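Diketoreductase (PDB 4E12) catalyses the NADH-dependent reduction of dicarbonyl compounds and probably also interconverts (3S)-3-hydroxyacyl-CoA and 3-oxoacyl-CoA. Local coordinates at the interface of chains A and B. Numbering follows the deposited sequence. Chains: chain A/B, Diketoreductase.

The interface of chains A and B. Residues chain A 193, 195-197, 199-200, 222; chain B 196, 199-200, 203-204, 222, 226, 232.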
# COMPACT_ATOMS: atom_id res chain seq x y z
N LEU A 193 7.32 0.81 -8.74
CA LEU A 193 6.10 1.44 -8.22
C LEU A 193 4.81 0.70 -8.59
O LEU A 193 3.98 0.41 -7.72
CB LEU A 193 6.00 2.89 -8.67
CG LEU A 193 4.72 3.58 -8.21
CD1 LEU A 193 4.56 3.53 -6.69
CD2 LEU A 193 4.73 5.00 -8.73
N SER A 195 4.54 -2.28 -9.56
CA SER A 195 4.58 -3.61 -8.97
C SER A 195 4.06 -3.60 -7.56
O SER A 195 3.49 -4.59 -7.11
CB SER A 195 5.99 -4.22 -9.03
OG SER A 195 6.31 -4.50 -10.37
N LEU A 196 4.24 -2.48 -6.85
CA LEU A 196 3.77 -2.39 -5.48
C LEU A 196 2.33 -1.91 -5.42
O LEU A 196 1.54 -2.41 -4.62
CB LEU A 196 4.62 -1.41 -4.68
CG LEU A 196 6.09 -1.71 -4.45
CD1 LEU A 196 6.68 -0.56 -3.66
CD2 LEU A 196 6.20 -3.00 -3.65
N LEU A 197 2.00 -0.93 -6.26
CA LEU A 197 0.69 -0.31 -6.20
C LEU A 197 -0.43 -1.18 -6.74
O LEU A 197 -1.51 -1.21 -6.15
CB LEU A 197 0.70 1.03 -6.92
CG LEU A 197 -0.59 1.82 -6.85
CD1 LEU A 197 -0.88 2.25 -5.41
CD2 LEU A 197 -0.45 3.02 -7.76
N PRO A 199 -0.96 -4.41 -6.72
CA PRO A 199 -1.52 -5.39 -5.77
C PRO A 199 -2.40 -4.79 -4.66
O PRO A 199 -3.41 -5.38 -4.25
CB PRO A 199 -0.27 -6.11 -5.23
CG PRO A 199 0.71 -5.99 -6.34
CD PRO A 199 0.49 -4.61 -6.93
N LEU A 200 -2.03 -3.60 -4.20
CA LEU A 200 -2.85 -2.89 -3.21
C LEU A 200 -4.23 -2.51 -3.80
O LEU A 200 -5.28 -2.76 -3.19
CB LEU A 200 -2.11 -1.63 -2.74
CG LEU A 200 -2.87 -0.74 -1.78
CD1 LEU A 200 -3.28 -1.57 -0.55
CD2 LEU A 200 -1.98 0.46 -1.40
N TRP A 222 -7.01 1.85 5.50
CA TRP A 222 -5.64 1.99 5.02
C TRP A 222 -4.94 3.19 5.64
O TRP A 222 -3.76 3.10 6.02
CB TRP A 222 -5.60 2.09 3.50
CG TRP A 222 -4.22 2.01 2.94
CD1 TRP A 222 -3.54 3.00 2.28
CD2 TRP A 222 -3.34 0.86 2.95
NE1 TRP A 222 -2.31 2.54 1.87
CE2 TRP A 222 -2.16 1.24 2.26
CE3 TRP A 222 -3.43 -0.44 3.47
CZ2 TRP A 222 -1.08 0.35 2.08
CZ3 TRP A 222 -2.38 -1.31 3.29
CH2 TRP A 222 -1.21 -0.92 2.60
N LEU B 196 -5.52 -5.79 2.66
CA LEU B 196 -4.87 -4.77 1.86
C LEU B 196 -3.37 -4.80 2.02
O LEU B 196 -2.63 -4.64 1.05
CB LEU B 196 -5.36 -3.38 2.26
CG LEU B 196 -6.82 -3.01 2.06
CD1 LEU B 196 -7.01 -1.59 2.57
CD2 LEU B 196 -7.14 -3.08 0.57
N PRO B 199 -0.96 -8.02 0.42
CA PRO B 199 -0.55 -7.96 -0.99
C PRO B 199 0.58 -6.96 -1.29
O PRO B 199 1.46 -7.21 -2.12
CB PRO B 199 -1.85 -7.64 -1.73
CG PRO B 199 -2.91 -8.21 -0.85
CD PRO B 199 -2.43 -7.96 0.56
N LEU B 200 0.57 -5.84 -0.59
CA LEU B 200 1.65 -4.86 -0.71
C LEU B 200 3.00 -5.44 -0.23
O LEU B 200 4.03 -5.35 -0.91
CB LEU B 200 1.30 -3.60 0.09
CG LEU B 200 2.36 -2.51 0.13
CD1 LEU B 200 2.71 -2.11 -1.32
CD2 LEU B 200 1.85 -1.33 0.96
N ALA B 203 4.31 -8.14 -2.50
CA ALA B 203 4.89 -7.55 -3.71
C ALA B 203 6.30 -7.02 -3.44
O ALA B 203 7.21 -7.20 -4.25
CB ALA B 203 4.02 -6.42 -4.22
N ALA B 204 6.49 -6.33 -2.32
CA ALA B 204 7.82 -5.81 -1.99
C ALA B 204 8.83 -6.96 -1.80
O ALA B 204 9.98 -6.90 -2.25
CB ALA B 204 7.74 -4.97 -0.72
N TRP B 222 7.87 3.70 -2.69
CA TRP B 222 6.53 3.73 -2.13
C TRP B 222 6.21 5.06 -1.46
O TRP B 222 5.11 5.59 -1.62
CB TRP B 222 6.32 2.60 -1.13
CG TRP B 222 4.90 2.43 -0.69
CD1 TRP B 222 4.41 2.64 0.57
CD2 TRP B 222 3.78 2.01 -1.49
NE1 TRP B 222 3.07 2.35 0.61
CE2 TRP B 222 2.66 1.96 -0.64
CE3 TRP B 222 3.63 1.67 -2.85
CZ2 TRP B 222 1.38 1.58 -1.10
CZ3 TRP B 222 2.38 1.30 -3.30
CH2 TRP B 222 1.27 1.25 -2.43
N THR B 226 3.39 7.30 -3.38
CA THR B 226 2.05 7.33 -2.80
C THR B 226 1.94 8.34 -1.66
O THR B 226 0.85 8.56 -1.14
CB THR B 226 1.64 5.94 -2.24
OG1 THR B 226 2.50 5.61 -1.13
CG2 THR B 226 1.79 4.88 -3.31
N PRO B 232 7.21 -0.58 2.54
CA PRO B 232 7.05 -1.97 2.96
C PRO B 232 8.07 -2.51 3.96
O PRO B 232 7.72 -3.27 4.86
CB PRO B 232 7.05 -2.75 1.64
CG PRO B 232 6.53 -1.75 0.65
CD PRO B 232 7.11 -0.44 1.08
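Two indoles and the leucines around them form the centre of this two-fold interface, which joins the C-terminal helical domains of two copies and is probably the dimer contact, as in related 3-hydroxyacyl-CoA dehydrogenases. B:Trp222, CG anti to the backbone N (chi1 -170°), points its benzo rim into chain A. A:Leu200, also with CG anti to N, brings methyl CD2 edge-on, in the ring plane, 3.5 Å from CH2 of B:Trp222. The same edge lies along the helix at A:Leu197, whose CA is 3.7 Å from CZ3 of B:Trp222. A:Leu196 instead has CG anti to the carbonyl carbon (chi1 -64°), sending CD1 to the indole and CD2 to B:Ala204 CA at 3.6 Å. B:Leu200 CD1 sits over one face of its own chain's indole, toward the rim; CD2 touches A:Trp222. Flat tryptophan thus offers a broad apolar edge, and branched leucine fills two directions.

Farther out, compact side chains suit the close packing: A:Pro199 CG meets B:Ala203 CB at 3.9 Å. Backbone carbonyls also face methyls, A:Ser195 O lying 3.5 Å from B:Ala203 CB and A:Leu196 O 3.5 Å from B:Leu200 CD1. Polar atoms of the two sides do not bond each other here, so apolar packing carries the contact. At the rim, B:Thr226 combines a methyl facing A:Leu197 with a hydroxyl, OG1, above the rim of the other indole face, hydrogen-bonded to B:Trp222 O at 2.7 Å from 29° above the carbonyl plane.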